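Myo-inositol dehydrogenase (Corynebacterium glutamicum, PDB 3EUW) probably catalyses the NAD+-dependent oxidation of myo-inositol, as a tetrameric member of the Gfo/Idh/MocA oxidoreductase family. Local coordinates at residues A[188-199]-A[210-220]; A[57-67]-A[81-91]. All coordinates share one frame; numbering follows the deposited sequence.

Contact 1 (A[188-199]-A[210-220]); sequences NIVEVTATGANV and YDQVIVTLRGS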
loop_
_atom_site.group_PDB
_atom_site.type_symbol
_atom_site.label_atom_id
_atom_site.label_comp_id
_atom_site.label_asym_id
_atom_site.label_seq_id
_atom_site.Cartn_x
_atom_site.Cartn_y
_atom_site.Cartn_z
ATOM N N ASN A 188 4.022 -4.251 -33.059
ATOM C CA ASN A 188 3.313 -5.040 -34.050
ATOM C C ASN A 188 2.008 -5.685 -33.592
ATOM O O ASN A 188 2.003 -6.769 -33.007
ATOM C CB ASN A 188 4.268 -6.107 -34.578
ATOM C CG ASN A 188 5.617 -5.524 -34.965
ATOM O OD1 ASN A 188 6.651 -6.193 -34.873
ATOM N ND2 ASN A 188 5.612 -4.264 -35.408
ATOM N N ILE A 189 0.901 -5.009 -33.880
ATOM C CA ILE A 189 -0.422 -5.505 -33.526
ATOM C C ILE A 189 -1.027 -6.122 -34.790
ATOM O O ILE A 189 -0.970 -5.526 -35.865
ATOM C CB ILE A 189 -1.330 -4.363 -33.033
ATOM C CG1 ILE A 189 -0.675 -3.637 -31.849
ATOM C CG2 ILE A 189 -2.705 -4.912 -32.671
ATOM C CD1 ILE A 189 -0.425 -4.492 -30.626
ATOM N N VAL A 190 -1.600 -7.313 -34.669
ATOM C CA VAL A 190 -2.181 -7.960 -35.829
ATOM C C VAL A 190 -3.706 -8.022 -35.819
ATOM O O VAL A 190 -4.325 -7.926 -36.876
ATOM C CB VAL A 190 -1.607 -9.388 -36.021
ATOM C CG1 VAL A 190 -0.120 -9.310 -36.286
ATOM C CG2 VAL A 190 -1.863 -10.238 -34.793
ATOM N N GLU A 191 -4.308 -8.169 -34.639
ATOM C CA GLU A 191 -5.768 -8.243 -34.533
ATOM C C GLU A 191 -6.342 -7.276 -33.504
ATOM O O GLU A 191 -5.684 -6.931 -32.517
ATOM C CB GLU A 191 -6.220 -9.667 -34.188
ATOM C CG GLU A 191 -5.736 -10.740 -35.167
ATOM C CD GLU A 191 -6.392 -12.094 -34.942
ATOM O OE1 GLU A 191 -6.704 -12.429 -33.780
ATOM O OE2 GLU A 191 -6.585 -12.833 -35.931
ATOM N N VAL A 192 -7.583 -6.864 -33.736
ATOM C CA VAL A 192 -8.251 -5.936 -32.850
ATOM C C VAL A 192 -9.672 -6.365 -32.506
ATOM O O VAL A 192 -10.474 -6.660 -33.387
ATOM C CB VAL A 192 -8.303 -4.535 -33.480
ATOM C CG1 VAL A 192 -9.129 -3.599 -32.622
ATOM C CG2 VAL A 192 -6.887 -3.994 -33.635
ATOM N N THR A 193 -9.967 -6.401 -31.211
ATOM C CA THR A 193 -11.296 -6.771 -30.737
ATOM C C THR A 193 -11.772 -5.690 -29.772
ATOM O O THR A 193 -11.030 -5.278 -28.886
ATOM C CB THR A 193 -11.269 -8.125 -30.020
ATOM O OG1 THR A 193 -10.611 -9.081 -30.855
ATOM C CG2 THR A 193 -12.675 -8.622 -29.752
ATOM N N ALA A 194 -13.002 -5.222 -29.944
ATOM C CA ALA A 194 -13.516 -4.175 -29.070
ATOM C C ALA A 194 -14.988 -4.356 -28.760
ATOM O O ALA A 194 -15.759 -4.805 -29.605
ATOM C CB ALA A 194 -13.282 -2.789 -29.701
ATOM N N THR A 195 -15.367 -3.973 -27.545
ATOM C CA THR A 195 -16.740 -4.075 -27.080
ATOM C C THR A 195 -17.155 -2.736 -26.462
ATOM O O THR A 195 -16.475 -2.221 -25.573
ATOM C CB THR A 195 -16.854 -5.171 -26.015
ATOM O OG1 THR A 195 -16.301 -6.385 -26.531
ATOM C CG2 THR A 195 -18.304 -5.400 -25.632
ATOM N N GLY A 196 -18.263 -2.174 -26.930
ATOM C CA GLY A 196 -18.717 -0.903 -26.390
ATOM C C GLY A 196 -20.060 -1.048 -25.713
ATOM O O GLY A 196 -20.847 -1.919 -26.073
ATOM N N ALA A 197 -20.325 -0.191 -24.735
ATOM C CA ALA A 197 -21.588 -0.221 -24.006
ATOM C C ALA A 197 -22.035 1.198 -23.622
ATOM O O ALA A 197 -21.299 2.167 -23.818
ATOM C CB ALA A 197 -21.453 -1.095 -22.757
ATOM N N ASN A 198 -23.246 1.303 -23.082
ATOM C CA ASN A 198 -23.827 2.583 -22.675
ATOM C C ASN A 198 -24.519 2.384 -21.331
ATOM O O ASN A 198 -25.671 1.955 -21.288
ATOM C CB ASN A 198 -24.848 3.025 -23.724
ATOM C CG ASN A 198 -24.197 3.539 -24.990
ATOM O OD1 ASN A 198 -23.876 4.717 -25.092
ATOM N ND2 ASN A 198 -23.977 2.657 -25.951
ATOM N N VAL A 199 -23.820 2.702 -20.243
ATOM C CA VAL A 199 -24.355 2.500 -18.898
ATOM C C VAL A 199 -24.753 3.691 -18.024
ATOM O O VAL A 199 -25.380 3.488 -16.980
ATOM C CB VAL A 199 -23.377 1.657 -18.045
ATOM C CG1 VAL A 199 -23.130 0.335 -18.722
ATOM C CG2 VAL A 199 -22.057 2.423 -17.829
ATOM N N TYR A 210 -20.006 5.469 -27.110
ATOM C CA TYR A 210 -20.087 4.614 -25.927
ATOM C C TYR A 210 -19.503 5.336 -24.726
ATOM O O TYR A 210 -18.553 6.120 -24.868
ATOM C CB TYR A 210 -19.297 3.311 -26.138
ATOM C CG TYR A 210 -19.674 2.508 -27.363
ATOM C CD1 TYR A 210 -20.855 1.776 -27.410
ATOM C CD2 TYR A 210 -18.835 2.475 -28.474
ATOM C CE1 TYR A 210 -21.194 1.021 -28.542
ATOM C CE2 TYR A 210 -19.157 1.733 -29.602
ATOM C CZ TYR A 210 -20.333 1.005 -29.634
ATOM O OH TYR A 210 -20.625 0.250 -30.744
ATOM N N ASP A 211 -20.059 5.090 -23.543
ATOM C CA ASP A 211 -19.499 5.722 -22.363
ATOM C C ASP A 211 -18.514 4.782 -21.662
ATOM O O ASP A 211 -17.936 5.139 -20.634
ATOM C CB ASP A 211 -20.598 6.206 -21.396
ATOM C CG ASP A 211 -21.484 5.094 -20.897
ATOM O OD1 ASP A 211 -21.050 3.927 -20.886
ATOM O OD2 ASP A 211 -22.626 5.404 -20.488
ATOM N N GLN A 212 -18.341 3.581 -22.214
ATOM C CA GLN A 212 -17.380 2.617 -21.686
ATOM C C GLN A 212 -17.073 1.525 -22.712
ATOM O O GLN A 212 -17.961 1.030 -23.417
ATOM C CB GLN A 212 -17.854 1.988 -20.360
ATOM C CG GLN A 212 -19.012 1.011 -20.460
ATOM C CD GLN A 212 -19.283 0.273 -19.152
ATOM O OE1 GLN A 212 -20.131 -0.618 -19.091
ATOM N NE2 GLN A 212 -18.562 0.640 -18.105
ATOM N N VAL A 213 -15.797 1.169 -22.810
ATOM C CA VAL A 213 -15.390 0.124 -23.743
ATOM C C VAL A 213 -14.279 -0.779 -23.194
ATOM O O VAL A 213 -13.584 -0.421 -22.250
ATOM C CB VAL A 213 -14.869 0.730 -25.082
ATOM C CG1 VAL A 213 -15.922 1.625 -25.718
ATOM C CG2 VAL A 213 -13.586 1.521 -24.836
ATOM N N ILE A 214 -14.141 -1.961 -23.780
ATOM C CA ILE A 214 -13.072 -2.893 -23.428
ATOM C C ILE A 214 -12.447 -3.276 -24.757
ATOM O O ILE A 214 -13.154 -3.611 -25.704
ATOM C CB ILE A 214 -13.560 -4.206 -22.773
ATOM C CG1 ILE A 214 -13.765 -4.049 -21.263
ATOM C CG2 ILE A 214 -12.475 -5.285 -22.951
ATOM C CD1 ILE A 214 -14.685 -2.984 -20.849
ATOM N N VAL A 215 -11.128 -3.227 -24.832
ATOM C CA VAL A 215 -10.424 -3.592 -26.053
ATOM C C VAL A 215 -9.387 -4.681 -25.779
ATOM O O VAL A 215 -8.725 -4.676 -24.738
ATOM C CB VAL A 215 -9.699 -2.372 -26.658
ATOM C CG1 VAL A 215 -8.810 -2.810 -27.815
ATOM C CG2 VAL A 215 -10.723 -1.330 -27.135
ATOM N N THR A 216 -9.265 -5.626 -26.698
ATOM C CA THR A 216 -8.263 -6.673 -26.579
ATOM C C THR A 216 -7.511 -6.781 -27.915
ATOM O O THR A 216 -8.098 -7.100 -28.945
ATOM C CB THR A 216 -8.898 -8.033 -26.209
ATOM O OG1 THR A 216 -9.552 -7.925 -24.941
ATOM C CG2 THR A 216 -7.843 -9.094 -26.092
ATOM N N LEU A 217 -6.215 -6.489 -27.886
ATOM C CA LEU A 217 -5.384 -6.540 -29.093
ATOM C C LEU A 217 -4.469 -7.763 -29.064
ATOM O O LEU A 217 -3.994 -8.161 -28.000
ATOM C CB LEU A 217 -4.496 -5.295 -29.190
ATOM C CG LEU A 217 -5.106 -3.906 -28.995
ATOM C CD1 LEU A 217 -3.992 -2.880 -28.874
ATOM C CD2 LEU A 217 -6.026 -3.570 -30.158
ATOM N N ARG A 218 -4.232 -8.357 -30.231
ATOM C CA ARG A 218 -3.323 -9.495 -30.318
ATOM C C ARG A 218 -2.021 -9.015 -30.954
ATOM O O ARG A 218 -2.036 -8.414 -32.030
ATOM C CB ARG A 218 -3.908 -10.623 -31.170
ATOM C CG ARG A 218 -2.912 -11.760 -31.451
ATOM C CD ARG A 218 -3.579 -12.928 -32.187
ATOM N NE ARG A 218 -4.804 -13.311 -31.508
ATOM C CZ ARG A 218 -5.040 -14.509 -31.001
ATOM N NH1 ARG A 218 -4.120 -15.462 -31.096
ATOM N NH2 ARG A 218 -6.203 -14.750 -30.406
ATOM N N GLY A 219 -0.907 -9.272 -30.274
ATOM C CA GLY A 219 0.400 -8.892 -30.784
ATOM C C GLY A 219 0.951 -10.000 -31.668
ATOM O O GLY A 219 0.528 -11.152 -31.556
ATOM N N SER A 220 1.899 -9.659 -32.537
ATOM C CA SER A 220 2.490 -10.617 -33.465
ATOM C C SER A 220 3.075 -11.882 -32.840
ATOM O O SER A 220 3.230 -12.901 -33.519
ATOM C CB SER A 220 3.563 -9.919 -34.304
ATOM O OG SER A 220 4.547 -9.331 -33.474
HETATM O O HOH W 1 7.268 -9.195 -34.552
HETATM O O HOH W 2 -7.458 -11.766 -31.569
HETATM O O HOH W 3 -7.993 -9.070 -30.772
HETATM O O HOH W 4 -13.625 -6.459 -26.335
#
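The carbonyl oxygen of Arg218 is gripped by two successive amides of the facing strand: Val190 N binds it at 2.9 Å, and Glu191 N adds a weaker bond at 3.5 Å. Two residues opposite one define a classic beta bulge, which offsets by one residue the antiparallel pairing of 189-197 with 212-219. Beyond it Thr193-Thr216 and Thr195-Ile214 are regular hydrogen-bonded pairs; at Ala197 the amide still binds Gln212 O while its carbonyl takes the amide of Asp211. Arg218 CG lies anti to its amide nitrogen (chi1 172°) and the chain bends at chi3, carrying NE alongside Glu191; a salt bridge joins Glu191 OE1 to Arg218 NE at 3.1 Å, the planar ends turned 70° apart. Gly196 lets the Tyr210 ring settle on the backbone: Gly196 CA stands 3.6 Å from the centroid of the Tyr210 ring in a CH-pi contact, 14° off the normal. Val199 N donates to the syn lone pair of Asp211 OD1, while Asp211 OD2 takes the amides of Phe200 and Ser201. The pair lies between strands 224-230 and 330-331 of the mixed sheet; helices 169-185 and 307-326 pack on the Val192, Val213 and Val215 face, and a second subunit meets Ile214 and Thr216 on the other.

Contact 2 (A[57-67]-A[81-91]); sequences PDEVFARDDID and LITRAVERGIP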
loop_
_atom_site.group_PDB
_atom_site.type_symbol
_atom_site.label_atom_id
_atom_site.label_comp_id
_atom_site.label_asym_id
_atom_site.label_seq_id
_atom_site.Cartn_x
_atom_site.Cartn_y
_atom_site.Cartn_z
ATOM N N PRO A 57 -2.016 32.085 -38.444
ATOM C CA PRO A 57 -0.781 31.330 -38.676
ATOM C C PRO A 57 0.106 32.050 -39.703
ATOM O O PRO A 57 1.332 31.920 -39.681
ATOM C CB PRO A 57 -1.286 29.964 -39.160
ATOM C CG PRO A 57 -2.672 30.243 -39.664
ATOM C CD PRO A 57 -3.202 31.246 -38.684
ATOM N N ASP A 58 -0.523 32.811 -40.598
ATOM C CA ASP A 58 0.213 33.579 -41.604
ATOM C C ASP A 58 1.203 34.505 -40.905
ATOM O O ASP A 58 2.337 34.660 -41.347
ATOM C CB ASP A 58 -0.746 34.428 -42.444
ATOM C CG ASP A 58 -1.243 33.704 -43.678
ATOM O OD1 ASP A 58 -1.014 32.481 -43.799
ATOM O OD2 ASP A 58 -1.872 34.365 -44.532
ATOM N N GLU A 59 0.760 35.119 -39.811
ATOM C CA GLU A 59 1.602 36.027 -39.044
ATOM C C GLU A 59 2.744 35.281 -38.362
ATOM O O GLU A 59 3.794 35.859 -38.107
ATOM C CB GLU A 59 0.761 36.773 -38.009
ATOM C CG GLU A 59 -0.361 37.587 -38.638
ATOM C CD GLU A 59 -1.326 38.151 -37.615
ATOM O OE1 GLU A 59 -0.932 39.060 -36.851
ATOM O OE2 GLU A 59 -2.480 37.677 -37.570
ATOM N N VAL A 60 2.534 34.001 -38.063
ATOM C CA VAL A 60 3.574 33.188 -37.447
ATOM C C VAL A 60 4.641 32.879 -38.492
ATOM O O VAL A 60 5.817 33.181 -38.316
ATOM C CB VAL A 60 3.021 31.832 -36.941
ATOM C CG1 VAL A 60 4.174 30.915 -36.558
ATOM C CG2 VAL A 60 2.100 32.047 -35.759
ATOM N N PHE A 61 4.207 32.265 -39.584
ATOM C CA PHE A 61 5.097 31.876 -40.663
ATOM C C PHE A 61 5.702 33.050 -41.431
ATOM O O PHE A 61 6.465 32.858 -42.382
ATOM C CB PHE A 61 4.359 30.924 -41.601
ATOM C CG PHE A 61 4.069 29.590 -40.978
ATOM C CD1 PHE A 61 5.110 28.748 -40.600
ATOM C CD2 PHE A 61 2.763 29.188 -40.732
ATOM C CE1 PHE A 61 4.854 27.521 -39.980
ATOM C CE2 PHE A 61 2.500 27.965 -40.114
ATOM C CZ PHE A 61 3.551 27.131 -39.736
ATOM N N ALA A 62 5.354 34.262 -41.018
ATOM C CA ALA A 62 5.912 35.445 -41.641
ATOM C C ALA A 62 7.309 35.612 -41.056
ATOM O O ALA A 62 8.159 36.257 -41.662
ATOM C CB ALA A 62 5.055 36.677 -41.331
ATOM N N ARG A 63 7.541 35.017 -39.883
ATOM C CA ARG A 63 8.845 35.104 -39.217
ATOM C C ARG A 63 9.830 34.184 -39.918
ATOM O O ARG A 63 9.427 33.294 -40.671
ATOM C CB ARG A 63 8.746 34.687 -37.739
ATOM C CG ARG A 63 7.743 35.478 -36.903
ATOM C CD ARG A 63 7.686 34.956 -35.462
ATOM N NE ARG A 63 8.941 35.158 -34.741
ATOM C CZ ARG A 63 9.198 36.194 -33.950
ATOM N NH1 ARG A 63 8.278 37.132 -33.768
ATOM N NH2 ARG A 63 10.375 36.304 -33.349
ATOM N N ASP A 64 11.121 34.392 -39.666
ATOM C CA ASP A 64 12.151 33.558 -40.279
ATOM C C ASP A 64 13.110 33.008 -39.232
ATOM O O ASP A 64 14.189 32.524 -39.563
ATOM C CB ASP A 64 12.924 34.353 -41.353
ATOM C CG ASP A 64 13.765 35.492 -40.776
ATOM O OD1 ASP A 64 13.581 35.878 -39.605
ATOM O OD2 ASP A 64 14.617 36.016 -41.520
ATOM N N ASP A 65 12.696 33.069 -37.969
ATOM C CA ASP A 65 13.514 32.596 -36.852
ATOM C C ASP A 65 12.916 31.407 -36.093
ATOM O O ASP A 65 13.457 31.001 -35.070
ATOM C CB ASP A 65 13.716 33.735 -35.857
ATOM C CG ASP A 65 12.412 34.167 -35.207
ATOM O OD1 ASP A 65 11.356 33.992 -35.834
ATOM O OD2 ASP A 65 12.437 34.693 -34.081
ATOM N N ILE A 66 11.807 30.857 -36.574
ATOM C CA ILE A 66 11.167 29.735 -35.888
ATOM C C ILE A 66 11.927 28.419 -36.006
ATOM O O ILE A 66 12.014 27.844 -37.090
ATOM C CB ILE A 66 9.736 29.493 -36.409
ATOM C CG1 ILE A 66 8.974 30.813 -36.471
ATOM C CG2 ILE A 66 9.004 28.527 -35.482
ATOM C CD1 ILE A 66 8.937 31.562 -35.157
ATOM N N ASP A 67 12.455 27.940 -34.879
ATOM C CA ASP A 67 13.198 26.675 -34.842
ATOM C C ASP A 67 12.261 25.484 -34.658
ATOM O O ASP A 67 12.571 24.365 -35.058
ATOM C CB ASP A 67 14.193 26.665 -33.681
ATOM C CG ASP A 67 15.394 27.537 -33.930
ATOM O OD1 ASP A 67 16.084 27.332 -34.946
ATOM O OD2 ASP A 67 15.649 28.425 -33.098
ATOM N N LEU A 81 -1.535 23.010 -40.024
ATOM C CA LEU A 81 -0.324 23.476 -39.355
ATOM C C LEU A 81 0.870 22.533 -39.560
ATOM O O LEU A 81 2.002 22.986 -39.752
ATOM C CB LEU A 81 -0.601 23.681 -37.865
ATOM C CG LEU A 81 -1.561 24.843 -37.587
ATOM C CD1 LEU A 81 -1.931 24.887 -36.114
ATOM C CD2 LEU A 81 -0.904 26.150 -38.005
ATOM N N ILE A 82 0.621 21.231 -39.527
ATOM C CA ILE A 82 1.694 20.278 -39.735
ATOM C C ILE A 82 2.307 20.500 -41.114
ATOM O O ILE A 82 3.523 20.609 -41.248
ATOM C CB ILE A 82 1.180 18.822 -39.640
ATOM C CG1 ILE A 82 0.929 18.461 -38.168
ATOM C CG2 ILE A 82 2.180 17.863 -40.296
ATOM C CD1 ILE A 82 0.317 17.081 -37.952
ATOM N N THR A 83 1.449 20.577 -42.129
ATOM C CA THR A 83 1.877 20.769 -43.506
ATOM C C THR A 83 2.684 22.057 -43.697
ATOM O O THR A 83 3.794 22.022 -44.220
ATOM C CB THR A 83 0.657 20.791 -44.463
ATOM O OG1 THR A 83 -0.061 19.552 -44.362
ATOM C CG2 THR A 83 1.110 20.983 -45.897
ATOM N N ARG A 84 2.135 23.187 -43.270
ATOM C CA ARG A 84 2.828 24.463 -43.410
ATOM C C ARG A 84 4.208 24.455 -42.761
ATOM O O ARG A 84 5.190 24.912 -43.350
ATOM C CB ARG A 84 2.024 25.597 -42.780
ATOM C CG ARG A 84 0.648 25.836 -43.370
ATOM C CD ARG A 84 0.147 27.184 -42.877
ATOM N NE ARG A 84 -1.232 27.480 -43.247
ATOM C CZ ARG A 84 -1.754 28.702 -43.212
ATOM N NH1 ARG A 84 -1.005 29.731 -42.834
ATOM N NH2 ARG A 84 -3.024 28.892 -43.541
ATOM N N ALA A 85 4.274 23.947 -41.536
ATOM C CA ALA A 85 5.534 23.907 -40.810
ATOM C C ALA A 85 6.547 23.024 -41.524
ATOM O O ALA A 85 7.675 23.439 -41.785
ATOM C CB ALA A 85 5.303 23.403 -39.393
ATOM N N VAL A 86 6.138 21.805 -41.842
ATOM C CA VAL A 86 7.017 20.868 -42.522
ATOM C C VAL A 86 7.483 21.393 -43.887
ATOM O O VAL A 86 8.646 21.231 -44.248
ATOM C CB VAL A 86 6.320 19.492 -42.689
ATOM C CG1 VAL A 86 7.100 18.618 -43.642
ATOM C CG2 VAL A 86 6.215 18.804 -41.342
ATOM N N GLU A 87 6.585 22.031 -44.634
ATOM C CA GLU A 87 6.946 22.564 -45.948
ATOM C C GLU A 87 8.031 23.630 -45.836
ATOM O O GLU A 87 8.722 23.929 -46.811
ATOM C CB GLU A 87 5.721 23.143 -46.658
ATOM C CG GLU A 87 4.633 22.116 -46.939
ATOM C CD GLU A 87 3.541 22.642 -47.857
ATOM O OE1 GLU A 87 3.086 23.793 -47.662
ATOM O OE2 GLU A 87 3.132 21.893 -48.771
ATOM N N ARG A 88 8.169 24.211 -44.648
ATOM C CA ARG A 88 9.200 25.215 -44.425
ATOM C C ARG A 88 10.362 24.617 -43.644
ATOM O O ARG A 88 11.218 25.337 -43.134
ATOM C CB ARG A 88 8.635 26.431 -43.686
ATOM C CG ARG A 88 7.788 27.334 -44.573
ATOM C CD ARG A 88 7.683 28.730 -43.988
ATOM N NE ARG A 88 9.005 29.300 -43.736
ATOM C CZ ARG A 88 9.219 30.419 -43.053
ATOM N NH1 ARG A 88 8.197 31.098 -42.553
ATOM N NH2 ARG A 88 10.459 30.852 -42.855
ATOM N N GLY A 89 10.389 23.290 -43.561
ATOM C CA GLY A 89 11.455 22.607 -42.850
ATOM C C GLY A 89 11.462 22.880 -41.358
ATOM O O GLY A 89 12.479 22.711 -40.691
ATOM N N ILE A 90 10.329 23.314 -40.824
ATOM C CA ILE A 90 10.241 23.592 -39.398
ATOM C C ILE A 90 9.630 22.399 -38.675
ATOM O O ILE A 90 8.506 21.983 -38.978
ATOM C CB ILE A 90 9.363 24.811 -39.115
ATOM C CG1 ILE A 90 9.848 26.010 -39.934
ATOM C CG2 ILE A 90 9.390 25.123 -37.618
ATOM C CD1 ILE A 90 8.914 27.215 -39.858
ATOM N N PRO A 91 10.368 21.824 -37.716
ATOM C CA PRO A 91 9.874 20.672 -36.956
ATOM C C PRO A 91 8.587 21.049 -36.221
ATOM O O PRO A 91 8.387 22.210 -35.857
ATOM C CB PRO A 91 11.020 20.375 -35.990
ATOM C CG PRO A 91 12.233 20.881 -36.719
ATOM C CD PRO A 91 11.729 22.183 -37.290
#
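Helix 78-87 ends in a Schellman motif, with Gly89 at positive phi as the C-prime residue, and faces a short, weakly bonded helical turn, 57-60, that leads into a type I turn from Val60 to Arg63. The two segments lie before and after strand 68-71 of the Rossmann domain's parallel sheet, where Phe61 and Ala85 both pack on Ile69. Phe61 is the aromatic wedge between them. Its CE2 lies 3.6 Å from Arg84 CB, CZ approaches Ala85 CB, and the methyls Leu81 CD2 and Ile90 CD1 come in near the ring plane, at its edge. Arg84, extended from CG to NE, slants across the Phe61 ring to Asp58, where Arg84 NH1 and Asp58 OD1 form a salt bridge of 2.9 Å. The bond is bent, 135° at the hydrogen, and the oxygen sits 27° out of the guanidinium plane. Pro57 CG rests over one face of that guanidinium, 3.6 Å from Arg84 NH1, while Arg84 NE pairs with Asp80. In Arg88 a bend at chi3 (55°) brings the guanidinium edge-on: Arg88 NH1 donates to Arg63 O at 3.1 Å, and NH2 more weakly. Ile66 CG2 meets Ile90 CG2 at 4.0 Å. Apolar packing around Phe61 is thus bordered by two arginines with different acceptors; charge pairing with Asp58 and Asp80 probably steadies the Arg84 guanidinium over the proline.

In the fold
The two contacts illustrate how chemistry follows place in a two-domain fold. Contact 1 is largely buried and joins two consecutive antiparallel strands of the mixed sheet in the C-terminal domain, whose pairing is carried by repeated backbone bonds, and a neighbouring subunit reaches one face. Contact 2, only partly buried, lies in the Rossmann domain, where residues flanking the parallel strand 68-71 meet through side chains; no other chain of the assembly touches it. Both include an arginine paired with an acid, but contact 2 also directs an arginine to a backbone carbonyl across its segments. They share no elements: the centres of contact 1 and contact 2 are about 38 Å apart, on opposite sides of the chain's centre.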